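DNA replication protein DnaC (Aquifex aeolicus, PDB 3ECC) is a bacterial helicase loader of the AAA+ type that binds adenine nucleotide with magnesium and takes part in the initiation of DNA replication. Local coordinates at residues 79-84 against 92-97; 6-11 against 58-63; 27-32 against 39-44; 102-107 against 127-132. All coordinates share one frame; numbering follows the deposited sequence.

Contact 1: 79-84 against 92-97; sequences IFRLKH and TKFLKT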
loop_
_atom_site.group_PDB
_atom_site.type_symbol
_atom_site.label_atom_id
_atom_site.label_comp_id
_atom_site.label_asym_id
_atom_site.label_seq_id
_atom_site.Cartn_x
_atom_site.Cartn_y
_atom_site.Cartn_z
ATOM N N ILE A 79 -7.737 6.464 8.365
ATOM C CA ILE A 79 -8.566 5.894 9.417
ATOM C C ILE A 79 -9.201 6.957 10.318
ATOM O O ILE A 79 -10.396 6.892 10.587
ATOM C CB ILE A 79 -7.773 4.854 10.233
ATOM C CG1 ILE A 79 -7.724 3.541 9.458
ATOM C CG2 ILE A 79 -8.381 4.639 11.614
ATOM C CD1 ILE A 79 -6.558 2.685 9.829
ATOM N N PHE A 80 -8.410 7.942 10.748
ATOM C CA PHE A 80 -8.926 9.060 11.559
ATOM C C PHE A 80 -9.987 9.880 10.817
ATOM O O PHE A 80 -10.959 10.337 11.422
ATOM C CB PHE A 80 -7.792 9.991 12.038
ATOM C CG PHE A 80 -7.002 9.451 13.204
ATOM C CD1 PHE A 80 -7.639 9.023 14.362
ATOM C CD2 PHE A 80 -5.614 9.403 13.156
ATOM C CE1 PHE A 80 -6.904 8.526 15.440
ATOM C CE2 PHE A 80 -4.876 8.910 14.225
ATOM C CZ PHE A 80 -5.521 8.474 15.370
ATOM N N ARG A 81 -9.781 10.080 9.516
ATOM C CA ARG A 81 -10.751 10.780 8.679
ATOM C C ARG A 81 -12.075 10.039 8.688
ATOM O O ARG A 81 -13.107 10.594 9.071
ATOM C CB ARG A 81 -10.259 10.869 7.239
ATOM C CG ARG A 81 -9.364 12.039 6.937
ATOM C CD ARG A 81 -9.466 12.373 5.470
ATOM N NE ARG A 81 -8.194 12.808 4.906
ATOM C CZ ARG A 81 -8.020 13.132 3.628
ATOM N NH1 ARG A 81 -9.042 13.072 2.782
ATOM N NH2 ARG A 81 -6.826 13.517 3.192
ATOM N N LEU A 82 -12.032 8.777 8.268
ATOM C CA LEU A 82 -13.219 7.946 8.166
ATOM C C LEU A 82 -13.942 7.786 9.494
ATOM O O LEU A 82 -15.147 8.003 9.557
ATOM C CB LEU A 82 -12.872 6.575 7.597
ATOM C CG LEU A 82 -12.542 6.536 6.106
ATOM C CD1 LEU A 82 -11.886 5.210 5.747
ATOM C CD2 LEU A 82 -13.779 6.792 5.246
ATOM N N LYS A 83 -13.214 7.417 10.550
ATOM C CA LYS A 83 -13.844 7.220 11.862
ATOM C C LYS A 83 -14.680 8.428 12.271
ATOM O O LYS A 83 -15.707 8.279 12.944
ATOM C CB LYS A 83 -12.829 6.898 12.953
ATOM C CG LYS A 83 -13.466 6.324 14.205
ATOM C CD LYS A 83 -12.875 6.937 15.462
ATOM C CE LYS A 83 -13.413 6.257 16.722
ATOM N NZ LYS A 83 -12.682 6.676 17.965
ATOM N N HIS A 84 -14.253 9.618 11.844
ATOM C CA HIS A 84 -14.993 10.844 12.137
ATOM C C HIS A 84 -16.336 10.911 11.396
ATOM O O HIS A 84 -17.380 11.056 12.025
ATOM C CB HIS A 84 -14.158 12.093 11.856
ATOM C CG HIS A 84 -14.924 13.361 12.042
ATOM N ND1 HIS A 84 -15.252 14.197 10.994
ATOM C CD2 HIS A 84 -15.507 13.887 13.141
ATOM C CE1 HIS A 84 -15.963 15.212 11.452
ATOM N NE2 HIS A 84 -16.132 15.048 12.752
ATOM N N THR A 92 -21.036 9.454 3.292
ATOM C CA THR A 92 -20.713 8.138 2.733
ATOM C C THR A 92 -19.938 8.322 1.439
ATOM O O THR A 92 -19.213 7.429 1.001
ATOM C CB THR A 92 -21.982 7.289 2.444
ATOM O OG1 THR A 92 -22.848 7.299 3.585
ATOM C CG2 THR A 92 -21.601 5.846 2.133
ATOM N N LYS A 93 -20.088 9.501 0.840
ATOM C CA LYS A 93 -19.487 9.802 -0.460
ATOM C C LYS A 93 -17.972 9.619 -0.470
ATOM O O LYS A 93 -17.409 9.139 -1.453
ATOM C CB LYS A 93 -19.870 11.214 -0.924
ATOM C CG LYS A 93 -21.323 11.327 -1.390
ATOM C CD LYS A 93 -21.667 12.717 -1.917
ATOM C CE LYS A 93 -23.099 12.754 -2.454
ATOM N NZ LYS A 93 -23.539 14.126 -2.850
ATOM N N PHE A 94 -17.322 9.980 0.632
ATOM C CA PHE A 94 -15.887 9.784 0.762
ATOM C C PHE A 94 -15.514 8.304 0.874
ATOM O O PHE A 94 -14.537 7.857 0.265
ATOM C CB PHE A 94 -15.347 10.559 1.958
ATOM C CG PHE A 94 -13.872 10.393 2.169
ATOM C CD1 PHE A 94 -12.958 10.984 1.304
ATOM C CD2 PHE A 94 -13.393 9.654 3.239
ATOM C CE1 PHE A 94 -11.591 10.831 1.501
ATOM C CE2 PHE A 94 -12.030 9.501 3.446
ATOM C CZ PHE A 94 -11.127 10.091 2.576
ATOM N N LEU A 95 -16.298 7.550 1.643
ATOM C CA LEU A 95 -16.028 6.134 1.852
ATOM C C LEU A 95 -16.134 5.317 0.559
ATOM O O LEU A 95 -15.324 4.417 0.325
ATOM C CB LEU A 95 -16.948 5.563 2.931
ATOM C CG LEU A 95 -16.799 4.080 3.273
ATOM C CD1 LEU A 95 -15.425 3.771 3.848
ATOM C CD2 LEU A 95 -17.887 3.651 4.234
ATOM N N LYS A 96 -17.119 5.644 -0.279
ATOM C CA LYS A 96 -17.327 4.934 -1.558
ATOM C C LYS A 96 -16.212 5.199 -2.557
ATOM O O LYS A 96 -15.800 4.296 -3.290
ATOM C CB LYS A 96 -18.666 5.314 -2.193
ATOM C CG LYS A 96 -19.784 4.332 -1.922
ATOM C CD LYS A 96 -21.126 4.971 -2.193
ATOM C CE LYS A 96 -22.170 4.438 -1.234
ATOM N NZ LYS A 96 -23.171 5.491 -0.932
ATOM N N THR A 97 -15.736 6.443 -2.591
ATOM C CA THR A 97 -14.651 6.822 -3.484
ATOM C C THR A 97 -13.360 6.123 -3.093
ATOM O O THR A 97 -12.554 5.776 -3.961
ATOM C CB THR A 97 -14.413 8.336 -3.482
ATOM O OG1 THR A 97 -14.444 8.814 -2.130
ATOM C CG2 THR A 97 -15.484 9.051 -4.306
#
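F94 reaches across to R81 and L82, and tracing it outward shows how one aromatic ring can meet two unlike neighbours. Its CB points toward segment 79-84, and chi1 of 179° places CG opposite the backbone nitrogen, which carries the ring toward helix 75-86. Along the first rim of the ring, CD2 lies 3.5 Å from L82 CD2. The next atom, CE2, meets the same methyl and also L82 CG, 4.0 Å away. Because L82 CD2 comes in near the ring plane, this is packing against an edge, and the two side chains cross at about a right angle. At the tip CZ turns to the other neighbour, with R81 CD at 4.0 Å and R81 NH1 at 3.6 Å. The guanidinium lies 26° from the ring plane and approaches obliquely, while the arginine's CD methylene touches CZ. L82 CD2 has a second apolar partner in L95 CD1, 3.7 Å away. The short axes of 79-84 and 93-97 run at 137°, nearer antiparallel than parallel, and come within 10.6 Å. This is plain packing of two consecutive helices, 75-86 and 93-99. F94 also packs on L78 and L85, so helix 75-86 faces helix 93-99 through this ring and L82, and meets helix 116-131 through L82 on I125 and through I79.

Contact 2: 6-11 against 58-63; sequences NANLDT and TLKAIY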
loop_
_atom_site.group_PDB
_atom_site.type_symbol
_atom_site.label_atom_id
_atom_site.label_comp_id
_atom_site.label_asym_id
_atom_site.label_seq_id
_atom_site.Cartn_x
_atom_site.Cartn_y
_atom_site.Cartn_z
ATOM N N ASN A 6 8.545 14.900 -6.293
ATOM C CA ASN A 6 9.568 14.511 -7.251
ATOM C C ASN A 6 9.703 12.999 -7.374
ATOM O O ASN A 6 10.612 12.505 -8.040
ATOM C CB ASN A 6 10.912 15.073 -6.805
ATOM C CG ASN A 6 11.450 14.373 -5.556
ATOM O OD1 ASN A 6 10.878 14.487 -4.462
ATOM N ND2 ASN A 6 12.537 13.617 -5.725
ATOM N N ALA A 7 8.819 12.264 -6.712
ATOM C CA ALA A 7 8.884 10.805 -6.739
ATOM C C ALA A 7 8.366 10.241 -8.057
ATOM O O ALA A 7 7.180 9.940 -8.198
ATOM C CB ALA A 7 8.132 10.207 -5.564
ATOM N N ASN A 8 9.272 10.133 -9.024
ATOM C CA ASN A 8 8.992 9.514 -10.306
ATOM C C ASN A 8 9.757 8.209 -10.427
ATOM O O ASN A 8 10.797 8.029 -9.787
ATOM C CB ASN A 8 9.430 10.435 -11.440
ATOM C CG ASN A 8 8.585 11.674 -11.538
ATOM O OD1 ASN A 8 7.666 11.744 -12.358
ATOM N ND2 ASN A 8 8.884 12.669 -10.706
ATOM N N LEU A 9 9.254 7.304 -11.262
ATOM C CA LEU A 9 10.007 6.103 -11.605
ATOM C C LEU A 9 11.250 6.482 -12.399
ATOM O O LEU A 9 12.024 5.621 -12.816
ATOM C CB LEU A 9 9.147 5.120 -12.402
ATOM C CG LEU A 9 8.181 4.210 -11.633
ATOM C CD1 LEU A 9 7.506 3.271 -12.606
ATOM C CD2 LEU A 9 8.881 3.430 -10.527
ATOM N N ASP A 10 11.437 7.785 -12.583
ATOM C CA ASP A 10 12.557 8.318 -13.348
ATOM C C ASP A 10 13.604 8.940 -12.421
ATOM O O ASP A 10 14.798 8.653 -12.528
ATOM C CB ASP A 10 12.044 9.351 -14.340
ATOM C CG ASP A 10 12.942 9.494 -15.532
ATOM O OD1 ASP A 10 14.077 9.995 -15.358
ATOM O OD2 ASP A 10 12.510 9.106 -16.646
ATOM N N THR A 11 13.137 9.790 -11.511
ATOM C CA THR A 11 13.948 10.313 -10.414
ATOM C C THR A 11 14.535 9.181 -9.560
ATOM O O THR A 11 15.435 9.403 -8.735
ATOM C CB THR A 11 13.098 11.236 -9.507
ATOM O OG1 THR A 11 12.529 12.290 -10.295
ATOM C CG2 THR A 11 13.944 11.841 -8.387
ATOM N N THR A 58 4.714 4.591 -8.417
ATOM C CA THR A 58 3.835 3.633 -9.083
ATOM C C THR A 58 2.472 4.261 -9.364
ATOM O O THR A 58 1.905 4.082 -10.441
ATOM C CB THR A 58 3.656 2.349 -8.247
ATOM O OG1 THR A 58 4.937 1.849 -7.852
ATOM C CG2 THR A 58 2.943 1.284 -9.049
ATOM N N LEU A 59 1.974 5.029 -8.405
ATOM C CA LEU A 59 0.660 5.655 -8.530
ATOM C C LEU A 59 0.631 6.654 -9.690
ATOM O O LEU A 59 -0.362 6.734 -10.426
ATOM C CB LEU A 59 0.268 6.332 -7.213
ATOM C CG LEU A 59 -1.051 7.103 -7.126
ATOM C CD1 LEU A 59 -2.229 6.203 -7.424
ATOM C CD2 LEU A 59 -1.203 7.746 -5.753
ATOM N N LYS A 60 1.730 7.397 -9.846
ATOM C CA LYS A 60 1.879 8.388 -10.913
ATOM C C LYS A 60 2.075 7.723 -12.271
ATOM O O LYS A 60 1.465 8.130 -13.264
ATOM C CB LYS A 60 3.073 9.301 -10.625
ATOM C CG LYS A 60 2.736 10.601 -9.932
ATOM C CD LYS A 60 4.011 11.331 -9.493
ATOM C CE LYS A 60 4.949 11.645 -10.674
ATOM N NZ LYS A 60 4.422 12.703 -11.609
ATOM N N ALA A 61 2.924 6.694 -12.305
ATOM C CA ALA A 61 3.220 5.981 -13.540
ATOM C C ALA A 61 1.955 5.383 -14.149
ATOM O O ALA A 61 1.742 5.468 -15.356
ATOM C CB ALA A 61 4.260 4.903 -13.293
ATOM N N ILE A 62 1.111 4.796 -13.305
ATOM C CA ILE A 62 -0.186 4.287 -13.740
ATOM C C ILE A 62 -1.000 5.410 -14.373
ATOM O O ILE A 62 -1.532 5.258 -15.471
ATOM C CB ILE A 62 -0.968 3.667 -12.565
ATOM C CG1 ILE A 62 -0.308 2.360 -12.129
ATOM C CG2 ILE A 62 -2.428 3.431 -12.947
ATOM C CD1 ILE A 62 -0.720 1.895 -10.769
ATOM N N TYR A 63 -1.051 6.550 -13.690
ATOM C CA TYR A 63 -1.805 7.701 -14.164
ATOM C C TYR A 63 -1.229 8.329 -15.445
ATOM O O TYR A 63 -1.968 8.884 -16.259
ATOM C CB TYR A 63 -1.905 8.754 -13.060
ATOM C CG TYR A 63 -2.235 10.132 -13.574
ATOM C CD1 TYR A 63 -3.546 10.481 -13.888
ATOM C CD2 TYR A 63 -1.233 11.084 -13.771
ATOM C CE1 TYR A 63 -3.858 11.742 -14.368
ATOM C CE2 TYR A 63 -1.534 12.350 -14.258
ATOM C CZ TYR A 63 -2.850 12.670 -14.554
ATOM O OH TYR A 63 -3.159 13.920 -15.036
#
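L9 and A61 supply the apolar part of this contact, while N8 and A7 meet the side chain of K60. In the first group, L9 CD1 rests 3.7 Å from A61 CB, the leucine reaching from the N-terminal loop onto the small methyl of helix 51-65. L9 also packs on A57 of that helix and on L23 and R27 of helix 17-31, and therefore fills the angle between two helices. The second group is polar but contains no hydrogen bond between the segments. N8 OD1 lies 3.2 Å from K60 CE and 3.5 Å from K60 NZ, the latter at an angle too poor for bonding. K60 bends at its last two torsions, chi3 59° and chi4 70°, which bring the ammonium end near the amide, the two side chains crossing at a slant, while CD passes 3.7 Å from A7 O. Hydrogen bonds within the loop form the third group. N8 ND2 donates to N6 O from above the carbonyl plane, and T11 OG1 donates to the same oxygen within that plane, closing the loop around one acceptor; A7 is the centre of an inverse gamma turn. An alanine in place of N8 would remove the amide, and would probably leave K60 without its nearby oxygen and N6 O with one donor fewer. The chemistry implies attachment by apolar packing of L9 on A61, supplemented by a probably favourable, loosely directed attraction between lysine charge and amide oxygen, close to ADP-binding Y4 and H53.

Contact 3: 27-32 against 39-44; sequences RVFVHN and KGLTFV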
loop_
_atom_site.group_PDB
_atom_site.type_symbol
_atom_site.label_atom_id
_atom_site.label_comp_id
_atom_site.label_asym_id
_atom_site.label_seq_id
_atom_site.Cartn_x
_atom_site.Cartn_y
_atom_site.Cartn_z
ATOM N N ARG A 27 7.719 -1.428 -13.171
ATOM C CA ARG A 27 7.583 -1.023 -14.573
ATOM C C ARG A 27 6.771 -2.039 -15.392
ATOM O O ARG A 27 5.896 -1.655 -16.179
ATOM C CB ARG A 27 8.963 -0.755 -15.212
ATOM C CG ARG A 27 9.629 0.551 -14.739
ATOM C CD ARG A 27 10.637 1.098 -15.744
ATOM N NE ARG A 27 11.183 2.402 -15.341
ATOM C CZ ARG A 27 10.605 3.581 -15.587
ATOM N NH1 ARG A 27 9.446 3.647 -16.237
ATOM N NH2 ARG A 27 11.184 4.702 -15.173
ATOM N N VAL A 28 7.040 -3.326 -15.173
ATOM C CA VAL A 28 6.237 -4.394 -15.756
ATOM C C VAL A 28 4.791 -4.280 -15.291
ATOM O O VAL A 28 3.869 -4.373 -16.097
ATOM C CB VAL A 28 6.786 -5.782 -15.377
ATOM C CG1 VAL A 28 5.798 -6.866 -15.751
ATOM C CG2 VAL A 28 8.118 -6.025 -16.044
ATOM N N PHE A 29 4.607 -4.061 -13.986
ATOM C CA PHE A 29 3.276 -3.945 -13.371
ATOM C C PHE A 29 2.470 -2.802 -13.994
ATOM O O PHE A 29 1.378 -3.022 -14.523
ATOM C CB PHE A 29 3.404 -3.754 -11.841
ATOM C CG PHE A 29 2.081 -3.579 -11.132
ATOM C CD1 PHE A 29 1.374 -4.682 -10.664
ATOM C CD2 PHE A 29 1.542 -2.315 -10.943
ATOM C CE1 PHE A 29 0.149 -4.523 -10.028
ATOM C CE2 PHE A 29 0.316 -2.148 -10.301
ATOM C CZ PHE A 29 -0.377 -3.252 -9.842
ATOM N N VAL A 30 3.033 -1.592 -13.950
ATOM C CA VAL A 30 2.410 -0.384 -14.515
ATOM C C VAL A 30 2.081 -0.548 -15.992
ATOM O O VAL A 30 1.065 -0.041 -16.481
ATOM C CB VAL A 30 3.333 0.841 -14.358
ATOM C CG1 VAL A 30 2.816 2.017 -15.182
ATOM C CG2 VAL A 30 3.470 1.223 -12.890
ATOM N N HIS A 31 2.940 -1.268 -16.699
ATOM C CA HIS A 31 2.733 -1.514 -18.112
ATOM C C HIS A 31 1.567 -2.481 -18.369
ATOM O O HIS A 31 0.789 -2.286 -19.307
ATOM C CB HIS A 31 4.018 -2.038 -18.759
ATOM C CG HIS A 31 3.938 -2.143 -20.247
ATOM N ND1 HIS A 31 4.015 -3.348 -20.915
ATOM C CD2 HIS A 31 3.757 -1.195 -21.198
ATOM C CE1 HIS A 31 3.897 -3.135 -22.213
ATOM N NE2 HIS A 31 3.740 -1.837 -22.412
ATOM N N ASN A 32 1.435 -3.499 -17.524
ATOM C CA ASN A 32 0.428 -4.534 -17.731
ATOM C C ASN A 32 -0.826 -4.331 -16.914
ATOM O O ASN A 32 -1.551 -5.285 -16.651
ATOM C CB ASN A 32 1.014 -5.903 -17.405
ATOM C CG ASN A 32 2.014 -6.356 -18.432
ATOM O OD1 ASN A 32 2.145 -5.744 -19.492
ATOM N ND2 ASN A 32 2.726 -7.440 -18.133
ATOM N N LYS A 39 -4.940 -6.377 -8.899
ATOM C CA LYS A 39 -3.633 -6.761 -8.388
ATOM C C LYS A 39 -2.902 -5.520 -7.932
ATOM O O LYS A 39 -2.981 -4.476 -8.573
ATOM C CB LYS A 39 -2.811 -7.481 -9.453
ATOM C CG LYS A 39 -3.323 -8.872 -9.817
ATOM C CD LYS A 39 -2.281 -9.665 -10.604
ATOM C CE LYS A 39 -2.033 -9.040 -11.959
ATOM N NZ LYS A 39 -0.885 -9.663 -12.675
ATOM N N GLY A 40 -2.196 -5.634 -6.817
ATOM C CA GLY A 40 -1.404 -4.529 -6.324
ATOM C C GLY A 40 0.001 -4.970 -6.001
ATOM O O GLY A 40 0.432 -6.045 -6.411
ATOM N N LEU A 41 0.714 -4.130 -5.255
ATOM C CA LEU A 41 2.049 -4.453 -4.784
ATOM C C LEU A 41 2.131 -4.183 -3.299
ATOM O O LEU A 41 1.428 -3.323 -2.775
ATOM C CB LEU A 41 3.101 -3.614 -5.514
ATOM C CG LEU A 41 3.074 -3.600 -7.048
ATOM C CD1 LEU A 41 3.898 -2.439 -7.584
ATOM C CD2 LEU A 41 3.558 -4.935 -7.630
ATOM N N THR A 42 2.998 -4.930 -2.627
ATOM C CA THR A 42 3.240 -4.753 -1.211
ATOM C C THR A 42 4.724 -4.509 -0.961
ATOM O O THR A 42 5.567 -5.345 -1.279
ATOM C CB THR A 42 2.768 -5.974 -0.414
ATOM O OG1 THR A 42 1.396 -6.252 -0.734
ATOM C CG2 THR A 42 2.901 -5.724 1.085
ATOM N N PHE A 43 5.033 -3.349 -0.396
ATOM C CA PHE A 43 6.412 -2.961 -0.120
ATOM C C PHE A 43 6.714 -3.129 1.360
ATOM O O PHE A 43 6.074 -2.510 2.211
ATOM C CB PHE A 43 6.648 -1.503 -0.512
ATOM C CG PHE A 43 6.442 -1.221 -1.966
ATOM C CD1 PHE A 43 7.477 -1.396 -2.871
ATOM C CD2 PHE A 43 5.219 -0.762 -2.426
ATOM C CE1 PHE A 43 7.297 -1.124 -4.209
ATOM C CE2 PHE A 43 5.025 -0.483 -3.770
ATOM C CZ PHE A 43 6.065 -0.662 -4.664
ATOM N N VAL A 44 7.693 -3.972 1.658
ATOM C CA VAL A 44 8.079 -4.254 3.027
ATOM C C VAL A 44 9.521 -3.810 3.229
ATOM O O VAL A 44 10.296 -3.771 2.281
ATOM C CB VAL A 44 7.944 -5.762 3.331
ATOM C CG1 VAL A 44 7.979 -6.014 4.827
ATOM C CG2 VAL A 44 6.647 -6.299 2.757
#
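The F29 ring meets L41 with one face and has the carbonyl oxygen of K39 at its edge, a small case of how an aromatic residue can serve a sheet and its covering helix at once. Over the face, L41 CG stands 4.1 Å from the ring centroid and only 8° from the normal, a CH-pi contact. The leucine methyls spread over the near side of the ring, CD2 lying 3.7 Å from F29 CD1. At the far edge, F29 CZ points to K39 O, 3.1 Å away and near the ring plane. G40 CA approaches the same corner obliquely, at 3.9 Å from F29 CZ. The next shell sets these partners in place. With CG anti to the backbone N (chi1 178°) the ring reaches out from helix 17-31 to strand 40-45. Backbone hydrogen bonds tie G40 to E175 and L41 to I138, and the ring of F33 also meets F29. A serine in place of F29 would probably open a gap over L41 and leave the end of helix 17-31 less firmly seated on the strand. With no hydrogen bond between the segments, the chemistry implies cohesion by dispersion between ring and leucine, with K39 O set at the ring edge but not hydrogen-bonded.

Contact 4: 102-107 against 127-132; sequences PVLVLD and TYRYNN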
loop_
_atom_site.group_PDB
_atom_site.type_symbol
_atom_site.label_atom_id
_atom_site.label_comp_id
_atom_site.label_asym_id
_atom_site.label_seq_id
_atom_site.Cartn_x
_atom_site.Cartn_y
_atom_site.Cartn_z
ATOM N N PRO A 102 -10.038 2.776 -8.178
ATOM C CA PRO A 102 -9.293 1.881 -9.069
ATOM C C PRO A 102 -7.887 1.571 -8.562
ATOM O O PRO A 102 -7.392 0.462 -8.759
ATOM C CB PRO A 102 -9.228 2.669 -10.386
ATOM C CG PRO A 102 -9.472 4.093 -9.999
ATOM C CD PRO A 102 -10.431 4.024 -8.859
ATOM N N VAL A 103 -7.245 2.551 -7.931
ATOM C CA VAL A 103 -5.935 2.347 -7.314
ATOM C C VAL A 103 -5.913 3.039 -5.961
ATOM O O VAL A 103 -6.271 4.207 -5.854
ATOM C CB VAL A 103 -4.789 2.920 -8.179
ATOM C CG1 VAL A 103 -3.462 2.813 -7.447
ATOM C CG2 VAL A 103 -4.700 2.197 -9.501
ATOM N N LEU A 104 -5.507 2.311 -4.927
ATOM C CA LEU A 104 -5.416 2.878 -3.594
ATOM C C LEU A 104 -4.077 2.538 -2.959
ATOM O O LEU A 104 -3.617 1.396 -3.021
ATOM C CB LEU A 104 -6.568 2.387 -2.708
ATOM C CG LEU A 104 -6.704 2.999 -1.302
ATOM C CD1 LEU A 104 -7.214 4.441 -1.349
ATOM C CD2 LEU A 104 -7.614 2.146 -0.437
ATOM N N VAL A 105 -3.448 3.549 -2.364
ATOM C CA VAL A 105 -2.227 3.350 -1.613
ATOM C C VAL A 105 -2.539 3.464 -0.133
ATOM O O VAL A 105 -3.000 4.509 0.332
ATOM C CB VAL A 105 -1.146 4.394 -1.979
ATOM C CG1 VAL A 105 0.205 3.997 -1.380
ATOM C CG2 VAL A 105 -1.042 4.554 -3.482
ATOM N N LEU A 106 -2.311 2.379 0.599
ATOM C CA LEU A 106 -2.327 2.418 2.056
ATOM C C LEU A 106 -0.891 2.458 2.573
ATOM O O LEU A 106 -0.203 1.434 2.593
ATOM C CB LEU A 106 -3.067 1.206 2.632
ATOM C CG LEU A 106 -4.532 0.986 2.249
ATOM C CD1 LEU A 106 -5.074 -0.245 2.939
ATOM C CD2 LEU A 106 -5.379 2.200 2.583
ATOM N N ASP A 107 -0.439 3.646 2.965
ATOM C CA ASP A 107 0.959 3.861 3.325
ATOM C C ASP A 107 1.151 3.723 4.829
ATOM O O ASP A 107 0.345 4.239 5.612
ATOM C CB ASP A 107 1.425 5.244 2.852
ATOM C CG ASP A 107 2.941 5.376 2.819
ATOM O OD1 ASP A 107 3.480 6.197 3.589
ATOM O OD2 ASP A 107 3.597 4.663 2.023
ATOM N N THR A 127 -11.039 -6.315 2.722
ATOM C CA THR A 127 -11.956 -7.377 2.306
ATOM C C THR A 127 -12.817 -6.924 1.109
ATOM O O THR A 127 -13.059 -7.686 0.171
ATOM C CB THR A 127 -12.834 -7.839 3.489
ATOM O OG1 THR A 127 -11.984 -8.293 4.545
ATOM C CG2 THR A 127 -13.747 -8.956 3.084
ATOM N N TYR A 128 -13.255 -5.672 1.144
ATOM C CA TYR A 128 -14.019 -5.100 0.048
ATOM C C TYR A 128 -13.204 -5.086 -1.245
ATOM O O TYR A 128 -13.682 -5.527 -2.295
ATOM C CB TYR A 128 -14.457 -3.687 0.404
ATOM C CG TYR A 128 -15.414 -3.076 -0.574
ATOM C CD1 TYR A 128 -16.796 -3.249 -0.433
ATOM C CD2 TYR A 128 -14.949 -2.316 -1.642
ATOM C CE1 TYR A 128 -17.687 -2.683 -1.339
ATOM C CE2 TYR A 128 -15.828 -1.745 -2.553
ATOM C CZ TYR A 128 -17.195 -1.929 -2.402
ATOM O OH TYR A 128 -18.058 -1.359 -3.306
ATOM N N ARG A 129 -11.965 -4.611 -1.150
ATOM C CA ARG A 129 -11.085 -4.496 -2.309
ATOM C C ARG A 129 -10.556 -5.848 -2.758
ATOM O O ARG A 129 -10.196 -6.015 -3.918
ATOM C CB ARG A 129 -9.937 -3.527 -2.016
ATOM C CG ARG A 129 -10.411 -2.088 -1.817
ATOM C CD ARG A 129 -9.272 -1.119 -1.553
ATOM N NE ARG A 129 -8.504 -0.826 -2.766
ATOM C CZ ARG A 129 -8.947 -0.070 -3.768
ATOM N NH1 ARG A 129 -10.157 0.473 -3.707
ATOM N NH2 ARG A 129 -8.187 0.126 -4.842
ATOM N N TYR A 130 -10.524 -6.810 -1.837
ATOM C CA TYR A 130 -10.271 -8.224 -2.168
ATOM C C TYR A 130 -11.446 -8.845 -2.938
ATOM O O TYR A 130 -11.248 -9.511 -3.953
ATOM C CB TYR A 130 -10.000 -9.034 -0.894
ATOM C CG TYR A 130 -9.791 -10.521 -1.108
ATOM C CD1 TYR A 130 -8.583 -11.009 -1.593
ATOM C CD2 TYR A 130 -10.793 -11.441 -0.803
ATOM C CE1 TYR A 130 -8.382 -12.372 -1.786
ATOM C CE2 TYR A 130 -10.599 -12.806 -0.995
ATOM C CZ TYR A 130 -9.393 -13.262 -1.485
ATOM O OH TYR A 130 -9.190 -14.607 -1.682
ATOM N N ASN A 131 -12.664 -8.628 -2.454
ATOM C CA ASN A 131 -13.845 -9.225 -3.085
ATOM C C ASN A 131 -14.197 -8.609 -4.438
ATOM O O ASN A 131 -14.686 -9.300 -5.338
ATOM C CB ASN A 131 -15.056 -9.153 -2.151
ATOM C CG ASN A 131 -14.857 -9.945 -0.879
ATOM O OD1 ASN A 131 -14.154 -10.959 -0.865
ATOM N ND2 ASN A 131 -15.464 -9.479 0.204
ATOM N N ASN A 132 -13.954 -7.306 -4.570
ATOM C CA ASN A 132 -14.349 -6.569 -5.770
ATOM C C ASN A 132 -13.169 -6.237 -6.672
ATOM O O ASN A 132 -13.243 -5.323 -7.483
ATOM C CB ASN A 132 -15.116 -5.295 -5.395
ATOM C CG ASN A 132 -16.254 -5.562 -4.404
ATOM O OD1 ASN A 132 -16.542 -6.702 -4.060
ATOM N ND2 ASN A 132 -16.902 -4.503 -3.952
#
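R129 lays its guanidinium flat against L104, the two side chains crossing at about a right angle. L104 CB sits over one face of the planar group, 3.4 Å above its plane and offset toward the rim, with NH2 and CZ as its nearest atoms. Farther along the leucine, CD2 lies 3.8 Å from R129 CD, so the leucine also touches the arginine's CD methylene. The bend of R129 at chi3, 74°, turns the guanidinium across the leucine instead of prolonging the straight chain. In line with the guanidinium's rim lies P102 C, 4.0 Å from R129 NH2. L104 N is 3.5 Å from R129 NH2, but both are donors and no bond joins them. Backbone oxygens take up much of this buried group's polar capacity: NH2 donates to S101 O and S135 O, NH1 only weakly to L99 O. Packing on one face and two hydrogen bonds at NH2 probably restrict the guanidinium's rotation. The contact lies within the beta-alpha-beta crossover of strand 104-107, helix 116-131 and strand 136-141. L104 is hydrogen-bonded through its backbone to I137 and packs on F73 of strand 71-74, while S135, just before strand 136-141, ties the arginine to the return of the crossover.

How the contacts relate
The contacts show how a P-loop-type fold is assembled about one parallel sheet. Along the chain, both segments of contact 3 fall between the two of contact 2; contacts 1 and 4 follow, helix 93-99 leading into strand 104-107. Contacts 2 and 3 have centres 12 Å apart and touch, V30 packing against helix 51-65 and R27 NH2 lying 2.7 Å from L9 O. Contact 4, 19 Å from contact 2 centre to centre, touches it through L59 and V103, and shares the sheet with contact 3, strand 136-141 standing between their strands. Contact 1 lies peripherally, its centre 14 Å from that of contact 4 and 26 Å from those of contacts 2 and 3. Contacts 2, 3 and 4 thus gather round helix 51-65 and the sheet, while contact 1 stands apart.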